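Local structure of extracellular solute-binding protein family 1 (Kribbella flavida, 5IXP) at residues 301-304 and 308-311; 315-320 and 341-346; 10-15 and 109-114; 61-66 and 96-101. The protein probably binds a solute outside the cell, possibly a sugar, and delivers it to an ABC transporter for uptake. One frame throughout, in Å; residues are numbered along the deposited sequence.

Interaction 1 of 4, residues 301-304 and 308-311; sequences IKVF and GSFP
F304 lays the CD1 side of its ring against the chain that leaves its own helix, where S309 O sits at the ring edge, near the ring plane and 3.3 Å from F304 CD1. The motif is a helix C-terminus ended by a glycine: helix 297-307 gives way to G308, whose positive phi (91°) turns the chain back toward strand 310-311. F304 CG lies anti to the backbone N (chi1 174°), which carries the ring out beside the returning segment, its CD1 edge turned to S309 O. There CD1 also meets P311 CD at 4.0 Å, while CE1 comes to 4.3 Å from CD1 of F310, an oblique approach at the limit of packing distance. The amide of G308 is shared between two carbonyls, and both bonds are weak: F304 O at 2.9 Å, with an N-H...O angle of 124°, and V303 O at 3.4 Å. On the flank facing helix 15-24, V303 CG1 lies against the base of the S309 side chain. Beyond the turn, F310 joins I113 of strand 108-121 through backbone hydrogen bonds, and P311 CD rests 3.7 Å above the F310 ring plane, offset toward its rim.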
loop_
_atom_site.group_PDB
_atom_site.type_symbol
_atom_site.label_atom_id
_atom_site.label_comp_id
_atom_site.label_asym_id
_atom_site.label_seq_id
_atom_site.Cartn_x
_atom_site.Cartn_y
_atom_site.Cartn_z
ATOM N N ILE A 301 4.635 14.256 -11.100
ATOM C CA ILE A 301 4.243 15.524 -10.490
ATOM C C ILE A 301 2.897 15.993 -11.035
ATOM O O ILE A 301 2.037 16.457 -10.278
ATOM C CB ILE A 301 5.341 16.579 -10.696
ATOM C CG1 ILE A 301 6.567 16.211 -9.855
ATOM C CG2 ILE A 301 4.806 17.974 -10.348
ATOM C CD1 ILE A 301 7.811 16.961 -10.229
ATOM N N LYS A 302 2.682 15.876 -12.351
ATOM C CA LYS A 302 1.393 16.272 -12.914
ATOM C C LYS A 302 0.253 15.461 -12.309
ATOM O O LYS A 302 -0.805 16.013 -11.979
ATOM C CB LYS A 302 1.404 16.118 -14.434
ATOM C CG LYS A 302 2.351 17.048 -15.141
ATOM C CD LYS A 302 2.446 16.657 -16.608
ATOM C CE LYS A 302 3.610 17.319 -17.305
ATOM N NZ LYS A 302 3.866 16.682 -18.625
ATOM N N VAL A 303 0.453 14.148 -12.155
ATOM C CA VAL A 303 -0.568 13.288 -11.562
ATOM C C VAL A 303 -0.800 13.668 -10.105
ATOM O O VAL A 303 -1.944 13.717 -9.636
ATOM C CB VAL A 303 -0.158 11.807 -11.711
ATOM C CG1 VAL A 303 -1.065 10.898 -10.883
ATOM C CG2 VAL A 303 -0.147 11.384 -13.205
ATOM N N PHE A 304 0.282 13.942 -9.369
ATOM C CA PHE A 304 0.150 14.390 -7.986
ATOM C C PHE A 304 -0.736 15.632 -7.884
ATOM O O PHE A 304 -1.609 15.711 -7.015
ATOM C CB PHE A 304 1.535 14.669 -7.395
ATOM C CG PHE A 304 1.499 15.279 -6.019
ATOM C CD1 PHE A 304 1.222 14.495 -4.910
ATOM C CD2 PHE A 304 1.770 16.633 -5.832
ATOM C CE1 PHE A 304 1.196 15.053 -3.632
ATOM C CE2 PHE A 304 1.746 17.193 -4.563
ATOM C CZ PHE A 304 1.461 16.404 -3.464
ATOM N N GLY A 308 -3.633 13.722 -6.707
ATOM C CA GLY A 308 -3.065 13.589 -5.375
ATOM C C GLY A 308 -2.209 12.359 -5.138
ATOM O O GLY A 308 -1.715 12.173 -4.015
ATOM N N SER A 309 -2.028 11.508 -6.144
ATOM C CA SER A 309 -1.231 10.299 -5.980
ATOM C C SER A 309 0.218 10.634 -5.644
ATOM O O SER A 309 0.833 11.500 -6.270
ATOM C CB SER A 309 -1.283 9.477 -7.258
ATOM O OG SER A 309 -2.624 9.239 -7.630
ATOM N N PHE A 310 0.777 9.915 -4.668
ATOM C CA PHE A 310 2.106 10.307 -4.191
ATOM C C PHE A 310 3.195 9.686 -5.070
ATOM O O PHE A 310 3.177 8.468 -5.302
ATOM C CB PHE A 310 2.315 9.903 -2.732
ATOM C CG PHE A 310 3.474 10.599 -2.104
ATOM C CD1 PHE A 310 3.341 11.898 -1.643
ATOM C CD2 PHE A 310 4.717 9.988 -2.042
ATOM C CE1 PHE A 310 4.428 12.576 -1.081
ATOM C CE2 PHE A 310 5.812 10.654 -1.477
ATOM C CZ PHE A 310 5.662 11.952 -1.004
ATOM N N PRO A 311 4.142 10.480 -5.578
ATOM C CA PRO A 311 5.127 9.947 -6.535
ATOM C C PRO A 311 6.046 8.907 -5.914
ATOM O O PRO A 311 6.347 8.940 -4.721
ATOM C CB PRO A 311 5.931 11.187 -6.951
ATOM C CG PRO A 311 5.004 12.335 -6.717
ATOM C CD PRO A 311 4.231 11.945 -5.460
#

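Interaction 2 of 4, residues 315-320 and 341-346; sequences DAYESE and NRANNV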
loop_
_atom_site.group_PDB
_atom_site.type_symbol
_atom_site.label_atom_id
_atom_site.label_comp_id
_atom_site.label_asym_id
_atom_site.label_seq_id
_atom_site.Cartn_x
_atom_site.Cartn_y
_atom_site.Cartn_z
ATOM N N ASP A 315 13.213 12.169 -7.828
ATOM C CA ASP A 315 13.394 13.547 -8.278
ATOM C C ASP A 315 12.177 14.405 -7.968
ATOM O O ASP A 315 12.314 15.616 -7.772
ATOM C CB ASP A 315 13.675 13.604 -9.781
ATOM C CG ASP A 315 15.068 13.139 -10.140
ATOM O OD1 ASP A 315 15.863 12.884 -9.223
ATOM O OD2 ASP A 315 15.364 13.025 -11.355
ATOM N N ALA A 316 10.980 13.813 -7.956
ATOM C CA ALA A 316 9.784 14.586 -7.656
ATOM C C ALA A 316 9.826 15.160 -6.247
ATOM O O ALA A 316 9.163 16.170 -5.977
ATOM C CB ALA A 316 8.525 13.725 -7.840
ATOM N N TYR A 317 10.597 14.548 -5.346
ATOM C CA TYR A 317 10.673 15.037 -3.972
ATOM C C TYR A 317 11.496 16.308 -3.860
ATOM O O TYR A 317 11.508 16.924 -2.791
ATOM C CB TYR A 317 11.261 13.969 -3.045
ATOM C CG TYR A 317 10.542 12.632 -3.079
ATOM C CD1 TYR A 317 9.233 12.523 -3.549
ATOM C CD2 TYR A 317 11.178 11.477 -2.635
ATOM C CE1 TYR A 317 8.583 11.300 -3.578
ATOM C CE2 TYR A 317 10.540 10.256 -2.659
ATOM C CZ TYR A 317 9.241 10.168 -3.134
ATOM O OH TYR A 317 8.605 8.942 -3.155
ATOM N N GLU A 318 12.186 16.708 -4.921
ATOM C CA GLU A 318 12.870 17.993 -4.948
ATOM C C GLU A 318 11.969 19.106 -5.452
ATOM O O GLU A 318 12.400 20.264 -5.499
ATOM C CB GLU A 318 14.132 17.923 -5.824
ATOM C CG GLU A 318 14.946 16.653 -5.662
ATOM C CD GLU A 318 15.986 16.734 -4.561
ATOM O OE1 GLU A 318 15.719 17.364 -3.516
ATOM O OE2 GLU A 318 17.080 16.155 -4.745
ATOM N N SER A 319 10.738 18.786 -5.831
ATOM C CA SER A 319 9.813 19.774 -6.364
ATOM C C SER A 319 9.036 20.428 -5.235
ATOM O O SER A 319 8.452 19.734 -4.398
ATOM C CB SER A 319 8.832 19.138 -7.338
ATOM O OG SER A 319 7.833 20.076 -7.683
ATOM N N GLU A 320 9.004 21.762 -5.235
ATOM C CA GLU A 320 8.169 22.474 -4.277
ATOM C C GLU A 320 6.698 22.123 -4.439
ATOM O O GLU A 320 5.936 22.261 -3.480
ATOM C CB GLU A 320 8.371 23.989 -4.407
ATOM N N ASN A 341 9.536 12.064 3.745
ATOM C CA ASN A 341 10.288 11.345 4.772
ATOM C C ASN A 341 9.793 9.913 4.924
ATOM O O ASN A 341 10.597 8.979 5.037
ATOM C CB ASN A 341 10.193 12.071 6.113
ATOM C CG ASN A 341 10.937 13.384 6.118
ATOM O OD1 ASN A 341 11.815 13.618 5.287
ATOM N ND2 ASN A 341 10.604 14.247 7.076
ATOM N N ARG A 342 8.470 9.719 4.927
ATOM C CA ARG A 342 7.934 8.371 5.114
ATOM C C ARG A 342 8.305 7.464 3.947
ATOM O O ARG A 342 8.607 6.284 4.144
ATOM C CB ARG A 342 6.414 8.410 5.305
ATOM C CG ARG A 342 5.942 9.203 6.534
ATOM C CD ARG A 342 6.339 8.549 7.860
ATOM N NE ARG A 342 7.655 8.954 8.357
ATOM C CZ ARG A 342 8.652 8.108 8.624
ATOM N NH1 ARG A 342 9.804 8.567 9.091
ATOM N NH2 ARG A 342 8.502 6.799 8.435
ATOM N N ALA A 343 8.309 7.999 2.725
ATOM C CA ALA A 343 8.703 7.187 1.578
ATOM C C ALA A 343 10.183 6.840 1.639
ATOM O O ALA A 343 10.573 5.702 1.341
ATOM C CB ALA A 343 8.375 7.916 0.274
ATOM N N ASN A 344 11.020 7.805 2.032
ATOM C CA ASN A 344 12.460 7.579 2.075
ATOM C C ASN A 344 12.862 6.583 3.150
ATOM O O ASN A 344 13.981 6.064 3.107
ATOM C CB ASN A 344 13.204 8.899 2.296
ATOM C CG ASN A 344 13.317 9.719 1.028
ATOM O OD1 ASN A 344 13.344 9.167 -0.065
ATOM N ND2 ASN A 344 13.398 11.039 1.168
ATOM N N ASN A 345 11.991 6.305 4.115
ATOM C CA ASN A 345 12.352 5.418 5.208
ATOM C C ASN A 345 11.682 4.057 5.116
ATOM O O ASN A 345 11.781 3.257 6.059
ATOM C CB ASN A 345 12.062 6.105 6.536
ATOM C CG ASN A 345 13.150 7.105 6.891
ATOM O OD1 ASN A 345 14.233 6.717 7.336
ATOM N ND2 ASN A 345 12.889 8.393 6.652
ATOM N N VAL A 346 11.028 3.767 3.992
ATOM C CA VAL A 346 10.525 2.426 3.742
ATOM C C VAL A 346 11.698 1.520 3.408
ATOM O O VAL A 346 12.591 1.890 2.634
ATOM C CB VAL A 346 9.488 2.432 2.607
ATOM C CG1 VAL A 346 9.113 1.000 2.213
ATOM C CG2 VAL A 346 8.259 3.207 3.020
#
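Y317 reaches the end of helix 335-344 with its hydroxyl end and one ring edge. The hydroxyl comes closest: Y317 OH lies 3.6 Å from A343 CB, and the same methyl group is 4.2 Å from Y317 CZ, oblique to the ring. At the ring edge, near its plane, N344 OD1 stands 4.0 Å from Y317 CE2, a loose approach with no hydrogen bond. The Y317 and N344 side chains run past one another in opposite directions, their ring and amide planes 72° apart. The Y317 side chain leaves its backbone toward the helix, and with CG anti to the carbonyl carbon (chi1 -55°) the ring extends to it. The hydroxyl finds its polar partner in P311 O, a hydrogen bond. One shell out, the Y317 ring meets that of F310, and I113 touches both Y317 and A343. The helix end is tied down by N345, whose ND2 donates to N341 O at 2.9 Å with an N-H...O angle of 160°; R342 forms a salt bridge with D261. The arrangement is that of a 3-10 turn packed through one aromatic residue against a helix C-terminus, beside the long strand 108-121 of the solute-binding protein fold.

Interaction 3 of 4, residues 10-15 and 109-114; sequences NEFGYS and YGTDIG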
loop_
_atom_site.group_PDB
_atom_site.type_symbol
_atom_site.label_atom_id
_atom_site.label_comp_id
_atom_site.label_asym_id
_atom_site.label_seq_id
_atom_site.Cartn_x
_atom_site.Cartn_y
_atom_site.Cartn_z
ATOM N N ASN A 10 -9.615 2.505 -11.424
ATOM C CA ASN A 10 -9.799 3.691 -10.592
ATOM C C ASN A 10 -9.342 4.910 -11.388
ATOM O O ASN A 10 -9.636 4.995 -12.582
ATOM C CB ASN A 10 -9.060 3.545 -9.259
ATOM C CG ASN A 10 -9.643 2.430 -8.390
ATOM O OD1 ASN A 10 -10.846 2.144 -8.448
ATOM N ND2 ASN A 10 -8.794 1.798 -7.583
ATOM N N GLU A 11 -8.616 5.847 -10.786
ATOM C CA GLU A 11 -8.231 7.061 -11.511
ATOM C C GLU A 11 -6.717 7.240 -11.472
ATOM O O GLU A 11 -6.162 7.753 -10.489
ATOM C CB GLU A 11 -8.941 8.291 -10.953
ATOM C CG GLU A 11 -8.620 9.555 -11.759
ATOM C CD GLU A 11 -8.880 9.367 -13.252
ATOM O OE1 GLU A 11 -10.063 9.347 -13.656
ATOM O OE2 GLU A 11 -7.904 9.206 -14.019
ATOM N N PHE A 12 -6.051 6.854 -12.565
ATOM C CA PHE A 12 -4.616 7.071 -12.674
ATOM C C PHE A 12 -4.257 8.524 -12.962
ATOM O O PHE A 12 -3.089 8.897 -12.806
ATOM C CB PHE A 12 -4.029 6.150 -13.752
ATOM C CG PHE A 12 -3.690 4.774 -13.235
ATOM C CD1 PHE A 12 -4.660 3.999 -12.639
ATOM C CD2 PHE A 12 -2.403 4.268 -13.333
ATOM C CE1 PHE A 12 -4.366 2.734 -12.147
ATOM C CE2 PHE A 12 -2.091 3.005 -12.843
ATOM C CZ PHE A 12 -3.084 2.239 -12.236
ATOM N N GLY A 13 -5.221 9.351 -13.358
ATOM C CA GLY A 13 -4.926 10.749 -13.616
ATOM C C GLY A 13 -4.177 11.006 -14.905
ATOM O O GLY A 13 -3.547 12.061 -15.044
ATOM N N TYR A 14 -4.253 10.088 -15.868
ATOM C CA TYR A 14 -3.442 10.149 -17.081
ATOM C C TYR A 14 -4.107 10.885 -18.245
ATOM O O TYR A 14 -3.465 11.053 -19.287
ATOM C CB TYR A 14 -3.097 8.736 -17.553
ATOM C CG TYR A 14 -2.062 7.989 -16.744
ATOM C CD1 TYR A 14 -1.822 6.639 -16.995
ATOM C CD2 TYR A 14 -1.285 8.633 -15.767
ATOM C CE1 TYR A 14 -0.861 5.931 -16.290
ATOM C CE2 TYR A 14 -0.316 7.921 -15.045
ATOM C CZ TYR A 14 -0.113 6.570 -15.321
ATOM O OH TYR A 14 0.838 5.845 -14.636
ATOM N N SER A 15 -5.366 11.309 -18.118
ATOM C CA SER A 15 -6.098 11.790 -19.297
ATOM C C SER A 15 -5.361 12.918 -20.021
ATOM O O SER A 15 -5.228 12.895 -21.254
ATOM C CB SER A 15 -7.503 12.245 -18.904
ATOM O OG SER A 15 -8.280 11.133 -18.483
ATOM N N TYR A 109 6.992 -0.678 -14.379
ATOM C CA TYR A 109 7.442 0.667 -14.048
ATOM C C TYR A 109 6.504 1.266 -13.005
ATOM O O TYR A 109 5.291 1.335 -13.228
ATOM C CB TYR A 109 7.458 1.550 -15.294
ATOM C CG TYR A 109 8.602 1.299 -16.250
ATOM C CD1 TYR A 109 9.837 0.845 -15.790
ATOM C CD2 TYR A 109 8.462 1.565 -17.609
ATOM C CE1 TYR A 109 10.907 0.652 -16.657
ATOM C CE2 TYR A 109 9.522 1.366 -18.494
ATOM C CZ TYR A 109 10.738 0.907 -18.011
ATOM O OH TYR A 109 11.792 0.715 -18.890
ATOM N N GLY A 110 7.069 1.735 -11.894
ATOM C CA GLY A 110 6.246 2.134 -10.761
ATOM C C GLY A 110 5.519 3.457 -10.970
ATOM O O GLY A 110 6.087 4.444 -11.455
ATOM N N THR A 111 4.234 3.471 -10.586
ATOM C CA THR A 111 3.453 4.699 -10.597
ATOM C C THR A 111 3.478 5.302 -9.196
ATOM O O THR A 111 4.538 5.753 -8.755
ATOM C CB THR A 111 2.023 4.450 -11.104
ATOM O OG1 THR A 111 1.302 3.617 -10.187
ATOM C CG2 THR A 111 2.067 3.759 -12.475
ATOM N N ASP A 112 2.351 5.318 -8.478
ATOM C CA ASP A 112 2.336 5.977 -7.176
ATOM C C ASP A 112 2.674 4.989 -6.048
ATOM O O ASP A 112 2.903 3.795 -6.274
ATOM C CB ASP A 112 0.987 6.662 -6.943
ATOM C CG ASP A 112 -0.184 5.679 -6.896
ATOM O OD1 ASP A 112 -0.044 4.535 -7.376
ATOM O OD2 ASP A 112 -1.261 6.062 -6.380
ATOM N N ILE A 113 2.733 5.505 -4.813
ATOM C CA ILE A 113 2.977 4.696 -3.619
ATOM C C ILE A 113 2.073 5.181 -2.490
ATOM O O ILE A 113 1.452 6.242 -2.568
ATOM C CB ILE A 113 4.454 4.739 -3.156
ATOM C CG1 ILE A 113 5.000 6.177 -3.173
ATOM C CG2 ILE A 113 5.310 3.791 -3.999
ATOM C CD1 ILE A 113 6.349 6.326 -2.416
ATOM N N GLY A 114 2.030 4.394 -1.413
ATOM C CA GLY A 114 1.307 4.771 -0.221
ATOM C C GLY A 114 2.200 4.759 1.004
ATOM O O GLY A 114 2.019 3.946 1.920
#
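Y14 and T111 cross at about a right angle, the phenol ending against the methyl branch of the threonine. Y14 OH is 3.2 Å from T111 CG2, a close approach of oxygen to carbon, and 4.0 Å from T111 CB. The threonine projects from strand 108-121 toward the loop 10-15; its chi1 of 66° puts CG2 anti to the carbonyl carbon, where it faces the tyrosine hydroxyl. The same methyl is approached obliquely by F12, whose CE2 lies 4.2 Å from it, so one methyl meets the hydroxyl of one aromatic residue and the ring of another. These rings are also set against each other within the loop: F12 CB sits 3.9 Å above the Y14 ring plane, over its centre, while Y14 CZ lies at the edge of the F12 ring. Between them, G13 turns the chain with positive phi, and its amide donates to E11 OE2 at 2.8 Å, using the anti lone pair of that oxygen; E11 is in turn salt-bridged to R34. The contact thus sets the loop joining strand 2-8 to helix 15-24 against strand 108-121. Y14 also touches L275 of strand 269-276 and L294 of helix 284-294, while T111 is backbone-bonded to S273 of that same neighbouring strand.

Interaction 4 of 4, residues 61-66 and 96-101; sequences MEVSWI and VASATT
I66 reaches across to the end of helix 93-98, its side chain setting out toward 96-101. From CB the chain divides. The CG2 branch, lying between the backbone N and the carbonyl carbon, comes to 3.5 Å from S98 O. The other branch starts at CG1, anti to the backbone N (chi1 -163°), and continues extended to CD1, which meets A99 CB at 3.7 Å and A99 CA at 3.9 Å. One isoleucine therefore touches a carbonyl oxygen with one methyl and an alanine with the other. Alongside, V63 CG2 packs at 4.1 Å from S98 CB. No hydrogen bond joins the two segments; each is held by bonds of its own. In 61-66, E62 OE1 accepts both S64 OG (2.6 Å) and S64 N (2.7 Å), which arrive from opposite faces of the carboxylate plane. In 96-101, V96 O likewise takes two donors from opposite faces, A99 N and T100 OG1, the hydroxyl T100 OG1 lying 2.7 Å from V96 O. S98 and A99 both touch Y274 of strand 269-276. This is van der Waals packing of a turn at the C-terminal end of strand 58-62 against a helix C-terminus, within the alpha/beta fold of the periplasmic binding protein clan.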
loop_
_atom_site.group_PDB
_atom_site.type_symbol
_atom_site.label_atom_id
_atom_site.label_comp_id
_atom_site.label_asym_id
_atom_site.label_seq_id
_atom_site.Cartn_x
_atom_site.Cartn_y
_atom_site.Cartn_z
HETATM N N MSE A 61 -1.107 -2.611 -12.882
HETATM C CA MSE A 61 -1.087 -3.663 -11.874
HETATM C C MSE A 61 -0.867 -3.032 -10.509
HETATM O O MSE A 61 0.101 -2.278 -10.326
HETATM C CB MSE A 61 0.031 -4.658 -12.188
HETATM C CG MSE A 61 -0.251 -6.070 -11.834
HETATM SE SE MSE A 61 0.905 -7.190 -12.854
HETATM C CE MSE A 61 -0.077 -7.537 -14.473
ATOM N N GLU A 62 -1.744 -3.329 -9.552
ATOM C CA GLU A 62 -1.512 -2.881 -8.186
ATOM C C GLU A 62 -0.453 -3.759 -7.522
ATOM O O GLU A 62 -0.308 -4.953 -7.835
ATOM C CB GLU A 62 -2.808 -2.899 -7.365
ATOM C CG GLU A 62 -2.897 -1.781 -6.323
ATOM C CD GLU A 62 -2.565 -2.232 -4.900
ATOM O OE1 GLU A 62 -2.398 -3.441 -4.668
ATOM O OE2 GLU A 62 -2.488 -1.372 -4.005
ATOM N N VAL A 63 0.296 -3.154 -6.594
ATOM C CA VAL A 63 1.417 -3.878 -6.002
ATOM C C VAL A 63 0.944 -5.120 -5.256
ATOM O O VAL A 63 1.691 -6.103 -5.147
ATOM C CB VAL A 63 2.248 -2.958 -5.085
ATOM C CG1 VAL A 63 1.433 -2.515 -3.860
ATOM C CG2 VAL A 63 3.550 -3.660 -4.691
ATOM N N SER A 64 -0.294 -5.128 -4.758
ATOM C CA SER A 64 -0.696 -6.310 -3.999
ATOM C C SER A 64 -0.981 -7.519 -4.883
ATOM O O SER A 64 -1.075 -8.632 -4.355
ATOM C CB SER A 64 -1.916 -6.018 -3.126
ATOM O OG SER A 64 -3.061 -5.789 -3.924
ATOM N N TRP A 65 -1.121 -7.326 -6.203
ATOM C CA TRP A 65 -1.342 -8.420 -7.149
ATOM C C TRP A 65 -0.071 -8.915 -7.809
ATOM O O TRP A 65 -0.063 -10.029 -8.343
ATOM C CB TRP A 65 -2.257 -8.014 -8.316
ATOM C CG TRP A 65 -3.374 -7.123 -8.029
ATOM C CD1 TRP A 65 -4.036 -6.987 -6.855
ATOM C CD2 TRP A 65 -3.984 -6.214 -8.953
ATOM N NE1 TRP A 65 -5.018 -6.039 -6.978
ATOM C CE2 TRP A 65 -5.009 -5.550 -8.260
ATOM C CE3 TRP A 65 -3.754 -5.892 -10.295
ATOM C CZ2 TRP A 65 -5.807 -4.588 -8.860
ATOM C CZ3 TRP A 65 -4.540 -4.941 -10.893
ATOM C CH2 TRP A 65 -5.565 -4.298 -10.178
ATOM N N ILE A 66 0.973 -8.084 -7.855
ATOM C CA ILE A 66 2.076 -8.324 -8.781
ATOM C C ILE A 66 2.844 -9.598 -8.436
ATOM O O ILE A 66 3.495 -10.176 -9.320
ATOM C CB ILE A 66 2.987 -7.084 -8.860
ATOM C CG1 ILE A 66 3.866 -7.153 -10.115
ATOM C CG2 ILE A 66 3.811 -6.916 -7.592
ATOM C CD1 ILE A 66 4.526 -5.830 -10.482
ATOM N N VAL A 96 11.254 -0.383 -7.214
ATOM C CA VAL A 96 11.748 -1.201 -8.321
ATOM C C VAL A 96 11.748 -2.669 -7.932
ATOM O O VAL A 96 11.348 -3.538 -8.719
ATOM C CB VAL A 96 13.160 -0.747 -8.741
ATOM C CG1 VAL A 96 13.701 -1.652 -9.846
ATOM C CG2 VAL A 96 13.159 0.697 -9.175
ATOM N N ALA A 97 12.186 -2.965 -6.704
ATOM C CA ALA A 97 12.368 -4.350 -6.279
ATOM C C ALA A 97 11.057 -5.123 -6.303
ATOM O O ALA A 97 11.040 -6.317 -6.627
ATOM C CB ALA A 97 12.989 -4.387 -4.875
ATOM N N SER A 98 9.944 -4.465 -5.964
ATOM C CA SER A 98 8.668 -5.172 -5.891
ATOM C C SER A 98 8.173 -5.627 -7.256
ATOM O O SER A 98 7.302 -6.501 -7.318
ATOM C CB SER A 98 7.602 -4.299 -5.225
ATOM O OG SER A 98 7.948 -3.981 -3.884
ATOM N N ALA A 99 8.698 -5.059 -8.344
ATOM C CA ALA A 99 8.365 -5.489 -9.698
ATOM C C ALA A 99 9.534 -6.194 -10.378
ATOM O O ALA A 99 9.574 -6.278 -11.613
ATOM C CB ALA A 99 7.900 -4.295 -10.541
ATOM N N THR A 100 10.485 -6.701 -9.598
ATOM C CA THR A 100 11.649 -7.412 -10.114
ATOM C C THR A 100 11.564 -8.873 -9.698
ATOM O O THR A 100 11.283 -9.175 -8.533
ATOM C CB THR A 100 12.950 -6.789 -9.599
ATOM O OG1 THR A 100 12.968 -5.401 -9.927
ATOM C CG2 THR A 100 14.174 -7.461 -10.233
ATOM N N THR A 101 11.793 -9.769 -10.654
ATOM C CA THR A 101 11.763 -11.198 -10.395
ATOM C C THR A 101 13.010 -11.624 -9.631
ATOM O O THR A 101 13.989 -10.885 -9.518
ATOM C CB THR A 101 11.702 -11.986 -11.697
ATOM O OG1 THR A 101 12.931 -11.797 -12.410
ATOM C CG2 THR A 101 10.528 -11.510 -12.557
#

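Three of the four interactions form one connected patch. Interactions 1 and 3 have centres 8 Å apart and are joined through neighbouring strands 310-311 and 108-121; the centre of interaction 2 is about 12 Å from that of interaction 1, and it touches interactions 1 and 3, I113 linking it to the latter. Interaction 4 stands apart, its nearest atoms about 5 Å from interaction 3 and about 11 Å from interaction 1, yet its strand 58-62 belongs to the same mixed sheet. Along the chain, interaction 4 is nested within the loop closed by interaction 3, and interactions 1 and 2 follow in series. Early loops, the long strand 108-121 and later helices are thereby brought together around a single sheet.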